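Local coordinates for cyclic di-GMP receptor atypical PilZ domain-containing protein (Xanthomonas campestris pv. campestris, PDB 3PH1), which self-assembles into a tetramer through an unusual helical bundle and carries an atypical PilZ domain of the family of cyclic di-GMP receptors, at the interface of chains A and B. Numbering follows the deposited sequence. Chains: chain A/B, Putative uncharacterized protein.

Contact 1: the interface of chains A and B. Residues chain A 80, 83-84, 87; chain B 81, 84-85, 89, 135.
B:Leu85 reaches across to A:Lys80, A:Leu83, A:Ile84 and A:Leu87 on one face of the A helix, and can be followed outward from its backbone. Its CB lies 4.0 Å from A:Ile84 CG1. The first torsion puts CG opposite its own backbone N (chi1 -173°), which carries the branch point toward chain A, where the two methyls part. CD1 enters between A:Leu83 and A:Leu87, 3.9 Å from A:Leu83 CB, 3.5 Å from A:Leu87 CD1 and 4.0 Å from A:Ile84 CG1; A:Leu87 and B:Leu85 meet at about a right angle. CD2 turns instead toward the aliphatic stem of A:Lys80, 4.2 Å from its CG. Beside this insertion the two copies of the same isoleucine meet: A:Ile84 CG2 and B:Ile84 CG2 are 3.7 Å apart, and the side chains are again nearly perpendicular. The longer arm of A:Ile84 ends against a leucine methyl, its CD1 3.7 Å from B:Leu81 CD2. At the other end of the patch the loop residue B:Leu135 approaches A:Leu83 and A:Leu87, one methyl toward each, but it is poorly ordered and the detail of its fit is doubtful. Apart from that loop, the site is a face-to-face meeting of helix 72-95 of chain A with helix 72-93 of chain B, running roughly parallel, and probably forms part of the helical bundle through which the tetramer assembles.

Contact 2: the interface of chains A and B. Residues chain A 86-87, 90; chain B 92, 136-138.
A:Arg90 and B:Glu137 form a salt bridge between helix 72-95 of chain A and a loop of the atypical PilZ domain of chain B, just ahead of strand 139-145. The arginine reaches out side-on, using NE and NH1, one for each carboxylate oxygen. NE gives a nearly straight hydrogen bond (165° at the hydrogen) to B:Glu137 OE2 at 3.0 Å, with that oxygen close to the guanidinium plane. NH1 bonds OE1 at 2.8 Å, less straight and somewhat tilted from the plane. Both nitrogens approach from above the carboxylate plane, and the two flat groups are turned 50° apart, a skewed pair in place of a coplanar one. A bend in the arginine chain at chi3 (-60°) turns the guanidinium out of line with its stem and toward the glutamate. The more tightly packed part lies around this stem and the neighbouring leucine. A:Arg90 CD rests 3.7 Å from B:Val92 CG1, A:Leu87 CD2 meets the proline ring at B:Pro136 CG, 3.7 Å away, and B:Leu138 CG sits over one guanidinium face, offset toward the rim. The two bonds and this apolar cover together would restrict rotation of the guanidinium. On the A:Ala86 side the link is water-mediated, with an apolar touch of A:Ala86 CB at 3.7 Å from B:Glu137 CD. Water 1 lies 2.9 Å from the backbone A:Ala86 O and 2.8 Å from B:Glu137 OE1, the same oxygen that NH1 of the arginine holds.

Contact 1: the interface of chains A and B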
# COMPACT_ATOMS: atom_id res chain seq x y z
N LYS A 80 3.98 12.81 2.13
CA LYS A 80 3.05 11.71 2.36
C LYS A 80 3.50 10.46 1.60
O LYS A 80 3.32 9.33 2.08
CB LYS A 80 1.63 12.11 1.92
CG LYS A 80 1.02 13.23 2.74
CD LYS A 80 -0.32 13.66 2.18
CE LYS A 80 -0.82 14.91 2.92
NZ LYS A 80 -1.96 15.61 2.27
N LEU A 83 6.17 8.77 3.52
CA LEU A 83 5.54 8.06 4.63
C LEU A 83 4.89 6.75 4.16
O LEU A 83 5.12 5.71 4.76
CB LEU A 83 4.50 8.97 5.29
CG LEU A 83 5.12 10.20 5.97
CD1 LEU A 83 4.02 11.14 6.47
CD2 LEU A 83 6.00 9.73 7.12
N ILE A 84 4.11 6.81 3.09
CA ILE A 84 3.44 5.62 2.57
C ILE A 84 4.45 4.54 2.21
O ILE A 84 4.30 3.39 2.60
CB ILE A 84 2.59 5.96 1.32
CG1 ILE A 84 1.39 6.83 1.72
CG2 ILE A 84 2.08 4.68 0.63
CD1 ILE A 84 0.94 7.78 0.62
N LEU A 87 5.92 3.03 5.45
CA LEU A 87 4.92 2.17 6.09
C LEU A 87 4.69 0.85 5.36
O LEU A 87 4.74 -0.22 5.96
CB LEU A 87 3.60 2.94 6.26
CG LEU A 87 3.64 3.97 7.39
CD1 LEU A 87 2.51 4.96 7.24
CD2 LEU A 87 3.56 3.24 8.73
N LEU B 81 -4.08 10.25 -1.53
CA LEU B 81 -2.89 10.03 -0.71
C LEU B 81 -3.29 9.88 0.76
O LEU B 81 -2.86 8.95 1.44
CB LEU B 81 -1.90 11.18 -0.88
CG LEU B 81 -1.01 11.24 -2.14
CD1 LEU B 81 -0.21 12.53 -2.13
CD2 LEU B 81 -0.08 10.05 -2.18
N ILE B 84 -4.78 6.47 1.37
CA ILE B 84 -3.75 5.43 1.31
C ILE B 84 -2.94 5.38 2.61
O ILE B 84 -2.72 4.31 3.19
CB ILE B 84 -2.76 5.70 0.17
CG1 ILE B 84 -3.48 5.60 -1.19
CG2 ILE B 84 -1.58 4.74 0.26
CD1 ILE B 84 -2.56 5.82 -2.39
N LEU B 85 -2.48 6.55 3.04
CA LEU B 85 -1.68 6.67 4.25
C LEU B 85 -2.49 6.18 5.44
O LEU B 85 -1.99 5.43 6.27
CB LEU B 85 -1.27 8.14 4.44
CG LEU B 85 -0.29 8.53 5.54
CD1 LEU B 85 0.90 7.60 5.57
CD2 LEU B 85 0.16 9.94 5.25
N GLY B 89 -1.39 3.05 7.34
CA GLY B 89 -0.98 3.39 8.69
C GLY B 89 -1.63 2.45 9.70
O GLY B 89 -0.98 1.96 10.63
N LEU B 135 0.89 8.04 13.28
CA LEU B 135 1.66 7.31 12.29
C LEU B 135 2.53 6.31 13.05
O LEU B 135 3.31 6.68 13.92
CB LEU B 135 2.53 8.29 11.50
CG LEU B 135 3.05 7.86 10.12
CD1 LEU B 135 1.88 7.56 9.20
CD2 LEU B 135 3.91 8.98 9.54

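Contact 2: the interface of chains A and B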
# COMPACT_ATOMS: atom_id res chain seq x y z
N ALA A 86 7.48 4.12 3.32
CA ALA A 86 8.09 3.60 4.53
C ALA A 86 7.15 2.60 5.20
O ALA A 86 7.54 1.47 5.48
CB ALA A 86 8.45 4.73 5.49
N LEU A 87 5.92 3.03 5.45
CA LEU A 87 4.92 2.17 6.09
C LEU A 87 4.69 0.85 5.36
O LEU A 87 4.74 -0.22 5.96
CB LEU A 87 3.60 2.94 6.26
CG LEU A 87 3.64 3.97 7.39
CD1 LEU A 87 2.51 4.96 7.24
CD2 LEU A 87 3.56 3.24 8.73
N ARG A 90 7.53 -1.37 5.86
CA ARG A 90 7.51 -1.99 7.18
C ARG A 90 6.55 -3.19 7.20
O ARG A 90 6.88 -4.23 7.77
CB ARG A 90 7.07 -0.97 8.23
CG ARG A 90 7.10 -1.48 9.66
CD ARG A 90 6.81 -0.36 10.65
NE ARG A 90 7.81 0.71 10.53
CZ ARG A 90 9.06 0.61 10.96
NH1 ARG A 90 9.90 1.63 10.80
NH2 ARG A 90 9.49 -0.50 11.55
N VAL B 92 -0.37 -1.47 9.71
CA VAL B 92 0.89 -1.66 10.42
C VAL B 92 0.61 -1.69 11.92
O VAL B 92 0.90 -2.67 12.60
CB VAL B 92 1.89 -0.51 10.09
CG1 VAL B 92 3.16 -0.68 10.92
CG2 VAL B 92 2.23 -0.52 8.60
N PRO B 136 2.39 5.01 12.73
CA PRO B 136 3.17 3.97 13.41
C PRO B 136 4.58 3.70 12.87
O PRO B 136 5.16 2.66 13.16
CB PRO B 136 2.27 2.75 13.29
CG PRO B 136 1.69 2.94 11.91
CD PRO B 136 1.34 4.42 11.89
N GLU B 137 5.12 4.63 12.09
CA GLU B 137 6.46 4.44 11.53
C GLU B 137 7.50 4.67 12.62
O GLU B 137 7.44 5.65 13.36
CB GLU B 137 6.70 5.41 10.37
CG GLU B 137 8.07 5.26 9.72
CD GLU B 137 8.30 3.89 9.11
OE1 GLU B 137 9.47 3.55 8.86
OE2 GLU B 137 7.30 3.16 8.89
N LEU B 138 8.47 3.76 12.71
CA LEU B 138 9.50 3.87 13.73
C LEU B 138 10.78 4.55 13.26
O LEU B 138 11.21 4.38 12.12
CB LEU B 138 9.85 2.48 14.29
CG LEU B 138 8.72 1.60 14.84
CD1 LEU B 138 9.30 0.31 15.38
CD2 LEU B 138 7.97 2.33 15.93
O HOH W 1 9.89 1.27 7.25

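Contacts 1 and 2 are neighbours, their C-alpha centres about 8 Å apart, and both use helix 72-95 of chain A. A:Leu87 belongs to each: its CD1 branch serves contact 1 and its CD2 branch contact 2. On chain B, helix 72-93 and the loop at 135-138 also contribute to both, B:Leu135 to contact 1 and the residues after it to contact 2. An apolar helix-to-helix surface thus continues directly into a charged helix-to-loop anchor. This continuity would fix the 135-138 loop of chain B against helix 72-95 of chain A, and may couple domain placement to assembly of the tetramer.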